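Peroxiredoxin 5 (Alvinella pompejana, PDB 2XHF) probably reduces hydrogen peroxide and organic hydroperoxides as a thiol-dependent antioxidant enzyme of the peroxiredoxin family, whose catalytic domain has the thioredoxin fold. Local coordinates at residues 53-66 with 90-104. Residues are numbered along the deposited sequence; the frame is centred on the assembly and turned at random.
Sequences AFVPGSNNHIPEYL and VMAAWGKTVDPEHKI
Trp-94 of helix 90-98 is wedged against the loop 53-61 that leads into helix 62-66. With CG anti to the backbone N (chi1 177°), its indole lies along the loop: CA of Ala-53 sits over one face, a CH-pi contact 3.8 Å from the centroid of the five-membered ring, CG2 of Val-98 covers the opposite face, and O of Ser-58 is at the edge. The indole edge in turn meets a face of Phe-54, with CD1 above the centre of the phenyl ring and the planes at 68°, a T-shaped pair. At the far end of the indole, CD1 of Ile-62 packs 3.5 Å from CH2 of Trp-94. Trp-94 also packs on Cys-82 of strand 79-84 and Met-106 of strand 105-108, whereas Phe-54 meets Phe-54 of the second subunit with the rings nearly parallel, which puts the contact at the dimer interface.

Leu-66 forms a second packed patch, its CD2 3.7 Å from CB of Lys-103, 3.3 Å from OD1 of Asp-99 and near CD1 of Ile-104. Just past the turn 99-102, the backbone N-H groups of Lys-103 and Ile-104 bond to OD1 and OD2 of Asp-99, respectively. The open side is at Asn-59, Thr-97 and Lys-103, only lightly covered. Beside Asn-59 one water donates to its OD1 (2.9 Å) and to O of Val-98 (2.7 Å).

A second water accepts from NE1 of Trp-94 at 2.9 Å, in the indole plane, and donates to OG of Ser-58, whose own proton goes to O of Val-55 (2.7 Å). Loop 53-61 corresponds to the peroxidatic-cysteine loop of peroxiredoxins, and Ser-58 appears to occupy the cysteine position. The contact is thus apolar and aromatic at its centre; no direct polar bond joins the segments, and the polar links between them run through two waters.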
loop_
_atom_site.group_PDB
_atom_site.type_symbol
_atom_site.label_atom_id
_atom_site.label_comp_id
_atom_site.label_asym_id
_atom_site.label_seq_id
_atom_site.Cartn_x
_atom_site.Cartn_y
_atom_site.Cartn_z
ATOM N N ALA A 53 -3.931 -1.289 4.830
ATOM C CA ALA A 53 -3.814 -2.631 4.282
ATOM C C ALA A 53 -2.454 -3.191 4.730
ATOM O O ALA A 53 -1.422 -2.504 4.647
ATOM C CB ALA A 53 -3.877 -2.559 2.790
ATOM N N PHE A 54 -2.468 -4.444 5.198
ATOM C CA PHE A 54 -1.260 -5.184 5.604
ATOM C C PHE A 54 -0.584 -4.659 6.876
ATOM O O PHE A 54 0.431 -5.194 7.298
ATOM C CB PHE A 54 -0.247 -5.260 4.451
ATOM C CG PHE A 54 -0.763 -6.016 3.257
ATOM C CD1 PHE A 54 -0.892 -7.393 3.295
ATOM C CD2 PHE A 54 -1.120 -5.349 2.101
ATOM C CE1 PHE A 54 -1.381 -8.083 2.200
ATOM C CE2 PHE A 54 -1.585 -6.041 0.998
ATOM C CZ PHE A 54 -1.711 -7.397 1.052
ATOM N N VAL A 55 -1.160 -3.650 7.508
ATOM C CA VAL A 55 -0.612 -3.131 8.757
ATOM C C VAL A 55 -1.056 -4.026 9.915
ATOM O O VAL A 55 -2.216 -4.391 10.000
ATOM C CB VAL A 55 -1.066 -1.677 9.013
ATOM C CG1 VAL A 55 -0.570 -1.200 10.377
ATOM C CG2 VAL A 55 -0.598 -0.761 7.888
ATOM N N PRO A 56 -0.130 -4.415 10.790
ATOM C CA PRO A 56 -0.553 -5.310 11.872
ATOM C C PRO A 56 -1.734 -4.722 12.650
ATOM O O PRO A 56 -1.756 -3.535 12.981
ATOM C CB PRO A 56 0.706 -5.423 12.741
ATOM C CG PRO A 56 1.821 -5.246 11.780
ATOM C CD PRO A 56 1.331 -4.209 10.785
ATOM N N GLY A 57 -2.713 -5.567 12.936
ATOM C CA GLY A 57 -3.961 -5.117 13.541
ATOM C C GLY A 57 -5.102 -4.935 12.562
ATOM O O GLY A 57 -6.270 -4.967 12.948
ATOM N N SER A 58 -4.780 -4.699 11.288
ATOM C CA SER A 58 -5.817 -4.428 10.295
ATOM C C SER A 58 -6.745 -5.620 10.054
ATOM O O SER A 58 -7.844 -5.442 9.550
ATOM C CB SER A 58 -5.219 -3.958 8.964
ATOM O OG SER A 58 -4.358 -4.960 8.430
ATOM N N ASN A 59 -6.311 -6.831 10.408
ATOM C CA ASN A 59 -7.175 -8.004 10.301
ATOM C C ASN A 59 -7.687 -8.508 11.643
ATOM O O ASN A 59 -8.185 -9.621 11.739
ATOM C CB ASN A 59 -6.467 -9.145 9.577
ATOM C CG ASN A 59 -7.437 -10.213 9.074
ATOM O OD1 ASN A 59 -8.594 -9.931 8.727
ATOM N ND2 ASN A 59 -6.967 -11.441 9.025
ATOM N N ASN A 60 -7.652 -7.665 12.661
ATOM C CA ASN A 60 -8.081 -8.103 13.995
ATOM C C ASN A 60 -9.586 -8.293 14.093
ATOM O O ASN A 60 -10.063 -9.144 14.847
ATOM C CB ASN A 60 -7.618 -7.111 15.067
ATOM C CG ASN A 60 -6.170 -7.290 15.430
ATOM O OD1 ASN A 60 -5.470 -8.107 14.830
ATOM N ND2 ASN A 60 -5.705 -6.525 16.403
ATOM N N HIS A 61 -10.329 -7.504 13.328
ATOM C CA HIS A 61 -11.785 -7.459 13.491
ATOM C C HIS A 61 -12.564 -7.973 12.311
ATOM O O HIS A 61 -13.716 -8.368 12.456
ATOM C CB HIS A 61 -12.192 -6.043 13.847
ATOM C CG HIS A 61 -11.502 -5.534 15.066
ATOM N ND1 HIS A 61 -11.620 -6.150 16.295
ATOM C CD2 HIS A 61 -10.654 -4.496 15.241
ATOM C CE1 HIS A 61 -10.875 -5.505 17.176
ATOM N NE2 HIS A 61 -10.287 -4.492 16.566
ATOM N N ILE A 62 -11.946 -7.962 11.134
ATOM C CA ILE A 62 -12.605 -8.461 9.946
ATOM C C ILE A 62 -13.182 -9.877 10.116
ATOM O O ILE A 62 -14.317 -10.124 9.738
ATOM C CB ILE A 62 -11.701 -8.288 8.725
ATOM C CG1 ILE A 62 -11.755 -6.804 8.304
ATOM C CG2 ILE A 62 -12.161 -9.189 7.582
ATOM C CD1 ILE A 62 -10.717 -6.405 7.287
ATOM N N PRO A 63 -12.436 -10.806 10.735
ATOM C CA PRO A 63 -13.003 -12.151 10.885
ATOM C C PRO A 63 -14.348 -12.159 11.620
ATOM O O PRO A 63 -15.242 -12.916 11.223
ATOM C CB PRO A 63 -11.926 -12.896 11.688
ATOM C CG PRO A 63 -10.689 -12.203 11.344
ATOM C CD PRO A 63 -11.041 -10.758 11.205
ATOM N N GLU A 64 -14.517 -11.325 12.642
ATOM C CA GLU A 64 -15.790 -11.295 13.362
ATOM C C GLU A 64 -16.894 -10.634 12.550
ATOM O O GLU A 64 -18.025 -11.100 12.598
ATOM C CB GLU A 64 -15.677 -10.618 14.719
ATOM C CG GLU A 64 -16.902 -10.860 15.602
ATOM C CD GLU A 64 -16.569 -10.835 17.082
ATOM O OE1 GLU A 64 -16.546 -9.728 17.651
ATOM O OE2 GLU A 64 -16.340 -11.924 17.653
ATOM N N TYR A 65 -16.574 -9.566 11.812
ATOM C CA TYR A 65 -17.546 -8.989 10.884
ATOM C C TYR A 65 -18.015 -10.058 9.902
ATOM O O TYR A 65 -19.205 -10.188 9.636
ATOM C CB TYR A 65 -16.980 -7.798 10.085
ATOM C CG TYR A 65 -16.841 -6.500 10.849
ATOM C CD1 TYR A 65 -17.952 -5.744 11.205
ATOM C CD2 TYR A 65 -15.591 -6.001 11.156
ATOM C CE1 TYR A 65 -17.812 -4.535 11.886
ATOM C CE2 TYR A 65 -15.437 -4.815 11.849
ATOM C CZ TYR A 65 -16.549 -4.078 12.196
ATOM O OH TYR A 65 -16.378 -2.892 12.864
ATOM N N LEU A 66 -17.084 -10.818 9.340
ATOM C CA LEU A 66 -17.459 -11.812 8.352
ATOM C C LEU A 66 -18.349 -12.881 8.970
ATOM O O LEU A 66 -19.347 -13.323 8.364
ATOM C CB LEU A 66 -16.214 -12.442 7.732
ATOM C CG LEU A 66 -15.403 -11.487 6.851
ATOM C CD1 LEU A 66 -14.120 -12.150 6.393
ATOM C CD2 LEU A 66 -16.212 -11.016 5.632
ATOM N N VAL A 90 -3.493 -1.625 -3.761
ATOM C CA VAL A 90 -3.074 -2.239 -2.526
ATOM C C VAL A 90 -4.309 -2.653 -1.722
ATOM O O VAL A 90 -4.391 -3.748 -1.187
ATOM C CB VAL A 90 -2.175 -1.286 -1.720
ATOM C CG1 VAL A 90 -2.025 -1.811 -0.313
ATOM C CG2 VAL A 90 -0.818 -1.115 -2.410
ATOM N N MET A 91 -5.283 -1.760 -1.629
ATOM C CA MET A 91 -6.473 -2.050 -0.827
ATOM C C MET A 91 -7.218 -3.278 -1.351
ATOM O O MET A 91 -7.600 -4.138 -0.590
ATOM C CB MET A 91 -7.394 -0.837 -0.814
ATOM C CG MET A 91 -8.486 -0.995 0.160
ATOM S SD MET A 91 -7.901 -0.704 1.821
ATOM C CE MET A 91 -9.493 -0.717 2.721
ATOM N N ALA A 92 -7.386 -3.367 -2.665
ATOM C CA ALA A 92 -8.121 -4.477 -3.252
ATOM C C ALA A 92 -7.380 -5.799 -3.057
ATOM O O ALA A 92 -7.995 -6.820 -2.774
ATOM C CB ALA A 92 -8.387 -4.220 -4.736
ATOM N N ALA A 93 -6.055 -5.783 -3.227
ATOM C CA ALA A 93 -5.262 -7.004 -3.096
ATOM C C ALA A 93 -5.374 -7.481 -1.659
ATOM O O ALA A 93 -5.548 -8.649 -1.389
ATOM C CB ALA A 93 -3.819 -6.759 -3.464
ATOM N N TRP A 94 -5.251 -6.544 -0.734
ATOM C CA TRP A 94 -5.379 -6.873 0.678
ATOM C C TRP A 94 -6.754 -7.465 1.014
ATOM O O TRP A 94 -6.875 -8.486 1.702
ATOM C CB TRP A 94 -5.119 -5.639 1.531
ATOM C CG TRP A 94 -5.299 -5.881 2.996
ATOM C CD1 TRP A 94 -4.527 -6.659 3.790
ATOM C CD2 TRP A 94 -6.331 -5.362 3.819
ATOM N NE1 TRP A 94 -4.986 -6.630 5.088
ATOM C CE2 TRP A 94 -6.120 -5.861 5.119
ATOM C CE3 TRP A 94 -7.418 -4.516 3.590
ATOM C CZ2 TRP A 94 -6.939 -5.534 6.181
ATOM C CZ3 TRP A 94 -8.242 -4.206 4.648
ATOM C CH2 TRP A 94 -7.988 -4.702 5.939
ATOM N N GLY A 95 -7.806 -6.827 0.518
ATOM C CA GLY A 95 -9.170 -7.268 0.762
ATOM C C GLY A 95 -9.354 -8.709 0.336
ATOM O O GLY A 95 -10.012 -9.475 1.034
ATOM N N LYS A 96 -8.783 -9.101 -0.810
ATOM C CA LYS A 96 -8.922 -10.486 -1.275
ATOM C C LYS A 96 -8.271 -11.483 -0.319
ATOM O O LYS A 96 -8.728 -12.607 -0.196
ATOM C CB LYS A 96 -8.379 -10.660 -2.691
ATOM C CG LYS A 96 -9.208 -9.939 -3.712
ATOM C CD LYS A 96 -8.648 -10.125 -5.108
ATOM C CE LYS A 96 -9.486 -9.393 -6.143
ATOM N NZ LYS A 96 -9.515 -7.923 -5.911
ATOM N N THR A 97 -7.226 -11.066 0.387
ATOM C CA THR A 97 -6.554 -11.964 1.323
ATOM C C THR A 97 -7.310 -12.131 2.637
ATOM O O THR A 97 -7.242 -13.195 3.272
ATOM C CB THR A 97 -5.105 -11.505 1.651
ATOM O OG1 THR A 97 -5.127 -10.412 2.591
ATOM C CG2 THR A 97 -4.343 -11.144 0.371
ATOM N N VAL A 98 -8.027 -11.091 3.057
ATOM C CA VAL A 98 -8.734 -11.143 4.327
ATOM C C VAL A 98 -10.232 -11.445 4.162
ATOM O O VAL A 98 -10.888 -11.799 5.132
ATOM C CB VAL A 98 -8.575 -9.847 5.150
ATOM C CG1 VAL A 98 -7.109 -9.622 5.512
ATOM C CG2 VAL A 98 -9.092 -8.638 4.403
ATOM N N ASP A 99 -10.765 -11.321 2.944
ATOM C CA ASP A 99 -12.202 -11.447 2.692
ATOM C C ASP A 99 -12.405 -12.084 1.313
ATOM O O ASP A 99 -12.838 -11.435 0.362
ATOM C CB ASP A 99 -12.837 -10.048 2.771
ATOM C CG ASP A 99 -14.305 -10.012 2.378
ATOM O OD1 ASP A 99 -15.037 -11.023 2.513
ATOM O OD2 ASP A 99 -14.721 -8.913 1.959
ATOM N N PRO A 100 -12.077 -13.372 1.192
ATOM C CA PRO A 100 -12.130 -14.031 -0.111
ATOM C C PRO A 100 -13.537 -14.102 -0.709
ATOM O O PRO A 100 -13.656 -14.252 -1.927
ATOM C CB PRO A 100 -11.576 -15.428 0.177
ATOM C CG PRO A 100 -11.764 -15.634 1.641
ATOM C CD PRO A 100 -11.566 -14.267 2.244
ATOM N N GLU A 101 -14.579 -13.976 0.112
ATOM C CA GLU A 101 -15.960 -14.024 -0.409
ATOM C C GLU A 101 -16.499 -12.629 -0.714
ATOM O O GLU A 101 -17.675 -12.460 -1.060
ATOM C CB GLU A 101 -16.890 -14.740 0.578
ATOM C CG GLU A 101 -16.512 -16.196 0.810
ATOM C CD GLU A 101 -17.352 -16.902 1.874
ATOM O OE1 GLU A 101 -18.017 -16.240 2.698
ATOM O OE2 GLU A 101 -17.327 -18.148 1.899
ATOM N N HIS A 102 -15.638 -11.627 -0.560
ATOM C CA HIS A 102 -15.971 -10.246 -0.903
ATOM C C HIS A 102 -17.271 -9.784 -0.267
ATOM O O HIS A 102 -18.134 -9.162 -0.906
ATOM C CB HIS A 102 -16.015 -10.032 -2.423
ATOM C CG HIS A 102 -16.015 -8.589 -2.828
ATOM N ND1 HIS A 102 -16.704 -8.127 -3.925
ATOM C CD2 HIS A 102 -15.457 -7.495 -2.256
ATOM C CE1 HIS A 102 -16.541 -6.821 -4.034
ATOM N NE2 HIS A 102 -15.754 -6.418 -3.051
ATOM N N LYS A 103 -17.403 -10.047 1.027
ATOM C CA LYS A 103 -18.538 -9.559 1.784
ATOM C C LYS A 103 -18.418 -8.100 2.163
ATOM O O LYS A 103 -19.410 -7.478 2.507
ATOM C CB LYS A 103 -18.712 -10.406 3.043
ATOM C CG LYS A 103 -19.095 -11.837 2.720
ATOM C CD LYS A 103 -20.570 -12.036 2.551
ATOM C CE LYS A 103 -20.944 -13.428 3.080
ATOM N NZ LYS A 103 -20.278 -14.543 2.335
ATOM N N ILE A 104 -17.215 -7.549 2.099
ATOM C CA ILE A 104 -16.954 -6.194 2.564
ATOM C C ILE A 104 -16.420 -5.355 1.408
ATOM O O ILE A 104 -15.510 -5.778 0.699
ATOM C CB ILE A 104 -15.920 -6.204 3.717
ATOM C CG1 ILE A 104 -16.443 -7.019 4.921
ATOM C CG2 ILE A 104 -15.573 -4.786 4.144
ATOM C CD1 ILE A 104 -15.377 -7.305 5.968
HETATM O O HOH W 1 -4.005 -7.757 7.580
HETATM O O HOH W 2 -10.125 -12.139 7.725
#